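Local coordinates for protein ppBat (Bacteroides thetaiotaomicron VPI-5482, PDB 3CNE) that binds flavins such as lumichrome, riboflavin, FMN and FAD as a homodimer, may store them, and appears to lack protease activity despite its name as a putative protease, at the interface of chains A and B. Residues are numbered along the deposited sequence; one frame, centred on the assembly and turned at random. Chains: chain A/B, Putative protease I.

Contact 1: the interface of chains A and B. Residues chain A 15-16, 19-20, 22-23; chain B 14-16, 19, 47.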
# COMPACT_ATOMS: atom_id res chain seq x y z
N GLY A 15 -4.97 -1.53 1.98
CA GLY A 15 -4.05 -0.45 1.66
C GLY A 15 -2.96 -0.89 0.71
O GLY A 15 -2.42 -0.07 -0.01
N CYS A 16 -2.60 -2.17 0.75
CA CYS A 16 -1.63 -2.69 -0.17
C CYS A 16 -2.19 -2.57 -1.60
O CYS A 16 -1.51 -2.03 -2.47
CB CYS A 16 -1.25 -4.15 0.17
SG CYS A 16 -0.03 -4.79 -1.03
N PHE A 19 -2.61 1.51 -2.68
CA PHE A 19 -1.39 2.21 -2.99
C PHE A 19 -0.60 1.69 -4.19
O PHE A 19 0.12 2.44 -4.84
CB PHE A 19 -0.53 2.43 -1.74
CG PHE A 19 -1.09 3.49 -0.88
CD1 PHE A 19 -1.91 3.17 0.19
CD2 PHE A 19 -0.89 4.84 -1.20
CE1 PHE A 19 -2.46 4.18 1.00
CE2 PHE A 19 -1.45 5.83 -0.41
CZ PHE A 19 -2.24 5.50 0.67
N GLN A 20 -0.74 0.40 -4.49
CA GLN A 20 -0.25 -0.10 -5.78
C GLN A 20 -0.83 0.70 -6.94
O GLN A 20 -0.11 1.11 -7.83
CB GLN A 20 -0.59 -1.58 -5.95
CG GLN A 20 0.33 -2.51 -5.18
CD GLN A 20 0.11 -3.94 -5.59
OE1 GLN A 20 0.53 -4.36 -6.68
NE2 GLN A 20 -0.61 -4.69 -4.76
N LEU A 22 -2.22 3.82 -6.59
CA LEU A 22 -1.96 5.25 -6.46
C LEU A 22 -0.52 5.58 -6.78
O LEU A 22 -0.25 6.61 -7.39
CB LEU A 22 -2.38 5.80 -5.10
CG LEU A 22 -3.83 5.54 -4.69
CD1 LEU A 22 -4.14 6.27 -3.39
CD2 LEU A 22 -4.84 5.91 -5.79
N GLU A 23 0.41 4.73 -6.35
CA GLU A 23 1.81 4.93 -6.69
C GLU A 23 2.00 4.87 -8.19
O GLU A 23 2.67 5.75 -8.78
CB GLU A 23 2.69 3.89 -6.03
CG GLU A 23 4.15 4.11 -6.37
CD GLU A 23 4.99 2.95 -6.03
OE1 GLU A 23 4.59 1.82 -6.40
OE2 GLU A 23 6.02 3.18 -5.38
N ASN B 14 6.38 6.38 1.16
CA ASN B 14 5.83 5.62 0.03
C ASN B 14 4.78 4.63 0.56
O ASN B 14 5.11 3.66 1.25
CB ASN B 14 6.94 4.94 -0.77
CG ASN B 14 6.39 4.24 -2.02
OD1 ASN B 14 5.48 3.41 -1.92
ND2 ASN B 14 6.94 4.57 -3.19
N GLY B 15 3.52 4.88 0.21
CA GLY B 15 2.39 4.14 0.76
C GLY B 15 2.38 2.73 0.22
O GLY B 15 1.93 1.83 0.88
N CYS B 16 2.84 2.53 -1.02
CA CYS B 16 2.90 1.19 -1.59
C CYS B 16 3.90 0.31 -0.79
O CYS B 16 3.60 -0.83 -0.46
CB CYS B 16 3.28 1.21 -3.09
SG CYS B 16 3.36 -0.47 -3.73
N PHE B 19 2.24 -0.19 2.97
CA PHE B 19 1.16 -1.14 3.13
C PHE B 19 1.47 -2.56 2.71
O PHE B 19 0.78 -3.48 3.10
CB PHE B 19 -0.14 -0.60 2.56
CG PHE B 19 -0.71 0.49 3.44
CD1 PHE B 19 -1.43 0.16 4.58
CD2 PHE B 19 -0.43 1.81 3.17
CE1 PHE B 19 -1.91 1.14 5.44
CE2 PHE B 19 -0.92 2.83 4.01
CZ PHE B 19 -1.64 2.50 5.14
N SER B 47 2.36 10.43 -2.61
CA SER B 47 1.35 10.80 -3.60
C SER B 47 0.35 11.81 -3.04
O SER B 47 -0.61 12.15 -3.72
CB SER B 47 0.64 9.56 -4.14
OG SER B 47 0.02 8.82 -3.11

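Contact 2: the interface of chains A and B. Residues chain A 46-47, 49; chain B 22, 26, 32, 34, 54.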
# COMPACT_ATOMS: atom_id res chain seq x y z
N ASN A 46 -7.47 -2.15 6.26
CA ASN A 46 -7.64 -3.44 6.95
C ASN A 46 -6.63 -3.50 8.10
O ASN A 46 -6.93 -3.99 9.18
CB ASN A 46 -7.32 -4.61 6.01
CG ASN A 46 -8.34 -4.78 4.90
OD1 ASN A 46 -9.40 -4.16 4.90
ND2 ASN A 46 -8.03 -5.66 3.97
N SER A 47 -5.44 -2.96 7.85
CA SER A 47 -4.31 -2.97 8.82
C SER A 47 -4.43 -1.94 9.96
O SER A 47 -3.59 -1.90 10.87
CB SER A 47 -3.00 -2.82 8.07
OG SER A 47 -2.98 -1.70 7.19
N MSE A 49 -4.72 1.54 9.78
CA MSE A 49 -4.26 2.93 9.64
C MSE A 49 -5.48 3.77 9.26
O MSE A 49 -6.47 3.24 8.81
CB MSE A 49 -3.15 3.08 8.57
CG MSE A 49 -1.88 2.28 8.82
SE MSE A 49 -1.04 2.76 10.57
CE MSE A 49 -1.61 1.10 11.49
N LEU B 22 2.50 -3.67 6.20
CA LEU B 22 1.41 -3.73 7.18
C LEU B 22 0.38 -4.77 6.83
O LEU B 22 -0.19 -5.43 7.72
CB LEU B 22 0.73 -2.37 7.32
CG LEU B 22 1.59 -1.18 7.70
CD1 LEU B 22 0.68 0.01 7.90
CD2 LEU B 22 2.45 -1.52 8.98
N PHE B 26 -0.63 -7.85 9.20
CA PHE B 26 -2.01 -8.06 9.60
C PHE B 26 -2.56 -9.42 9.15
O PHE B 26 -3.15 -10.13 9.95
CB PHE B 26 -2.92 -6.92 9.11
CG PHE B 26 -4.39 -7.18 9.31
CD1 PHE B 26 -4.94 -7.15 10.58
CD2 PHE B 26 -5.22 -7.47 8.22
CE1 PHE B 26 -6.30 -7.41 10.78
CE2 PHE B 26 -6.60 -7.74 8.42
CZ PHE B 26 -7.12 -7.70 9.70
N TYR B 32 2.18 -5.00 15.26
CA TYR B 32 3.01 -3.88 14.81
C TYR B 32 2.45 -2.62 15.36
O TYR B 32 1.25 -2.54 15.68
CB TYR B 32 3.08 -3.81 13.24
CG TYR B 32 1.71 -3.92 12.61
CD1 TYR B 32 0.95 -2.79 12.35
CD2 TYR B 32 1.13 -5.17 12.38
CE1 TYR B 32 -0.34 -2.90 11.81
CE2 TYR B 32 -0.15 -5.28 11.84
CZ TYR B 32 -0.88 -4.15 11.59
OH TYR B 32 -2.16 -4.28 11.12
N VAL B 34 2.94 1.63 14.32
CA VAL B 34 3.51 2.44 13.28
C VAL B 34 3.79 3.83 13.79
O VAL B 34 2.85 4.57 14.19
CB VAL B 34 2.58 2.50 12.04
CG1 VAL B 34 3.24 3.27 10.91
CG2 VAL B 34 2.17 1.05 11.63
N ASP B 54 0.10 5.33 14.27
CA ASP B 54 -0.21 5.05 15.67
C ASP B 54 0.35 6.08 16.63
O ASP B 54 -0.30 6.40 17.63
CB ASP B 54 0.31 3.64 16.07
CG ASP B 54 -0.40 2.54 15.32
OD1 ASP B 54 -1.64 2.58 15.27
OD2 ASP B 54 0.27 1.62 14.78

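Contact 1: the interface of chains A and B
Two copies of one helix, residues 15-27 of each chain, pack against each other here across the two-fold axis of the homodimer, so the patch is helix-to-helix packing that joins the subunits, mostly apolar with a polar bond at its rim. A:Phe19 and B:Phe19 sit at the middle. Each has CG anti to its carbonyl carbon, and the two side chains cross obliquely, touching rim to rim where A:Phe19 CD1 lies 3.6 Å from B:Phe19 CD2. Each phenylalanine also leans on the start of the opposite helix. The CA of B:Gly15 lies over one face of the A:Phe19 ring, toward its rim, 3.8 Å above the plane, and A:Phe19 CB is 3.5 Å from the backbone N of B:Cys16. With no side chain on the glycine, ring and backbone come this close. B:Cys16 holds its SG anti to the backbone N (chi1 179°), which lays the thiol alongside chain A: SG is 3.9 Å from A:Gln20 CG, and CB is 3.6 Å from A:Glu23 OE1. A:Glu23 reaches over this cysteine with an extended chain, CG anti to its own N. Its other carboxylate oxygen, OE2, accepts a nearly straight hydrogen bond from the amide ND2 of B:Asn14 (2.8 Å, 172° at H). A:Glu23 OE2 lies in the amide plane of B:Asn14, while ND2 comes in from above the carboxylate plane; the two planes are 80° apart. An alanine in place of A:Glu23 would remove the acceptor for B:Asn14 and the carboxylate that covers B:Cys16, and would probably loosen the rim of the packing. B:Ser47 adds a looser contact beside A:Phe19 and A:Leu22. In the fold, the helix follows strand 4-9, with B:Asn14 in the loop just before its first turn and B:Ser47 in the loop between strands 42-44 and 50-52.

Contact 2: the interface of chains A and B
The polar part of this contact, in the dimer interface, rests on the backbone of the chain A loop between strands 42-44 and 50-52. The phenol OH of B:Tyr32 donates a hydrogen bond to the carbonyl O of A:Ser47, 2.8 Å away. It arrives in the carbonyl plane on a lone pair, with a C=O...donor angle of 112°, and that oxygen lies at the edge of the tyrosine ring, in its plane. B:Tyr32 reaches it from a crowded position, with CG between its own N and carbonyl carbon. One residue back, the carbonyl O of A:Asn46 sits over the face of B:Phe26, 3.6 Å above the ring plane and over its centre, its C=O bond running across the face and not into it, so this oxygen meets the pi face, while A:Asn46 CB touches the ring at CE2.

Apolar packing is carried by the selenomethionine A:Met49 and by A:Ser47. The A:Met49 chain, bent at chi2 and chi3 (-58° and 105°), crosses B:Leu22 at about a right angle, its CG 3.5 Å from the leucine CD1. The bend then brings the tip to B:Val34, where the selenium SE and the methyl CE each lie 3.8 Å from CG2. The same methyl also meets the carboxylate of B:Asp54. A:Ser47 rests its CB and OG on B:Leu22 CB.

Within chain B, a second-shell bond probably steadies the surface under that methyl: B:Asp54 OD2 accepts from B:Val34 N at 2.7 Å through its anti lone pair. This ties strand 31-36 to the loop that carries the aspartate.

The site seats the loop of one subunit against helix 15-27 and strand 31-36 of the other, anchoring the homodimer by backbone recognition as well as side-chain packing.

The centres of contact 1 and contact 2 are about 14 Å apart, and both lie in the same two-fold interface. Helix 15-27 links them: its early and middle turns face the partner helix in contact 1, while chain B presents B:Leu22 and B:Phe26, further along, to the partner's loop in contact 2. Residues 22 and 47 occur in both, with the chains exchanged: A:Leu22 and B:Ser47 at the margin of contact 1, B:Leu22 and A:Ser47 within contact 2. Symmetry repeats each patch, so contact 2 and its twin probably brace the helix pair of contact 1 from its two ends.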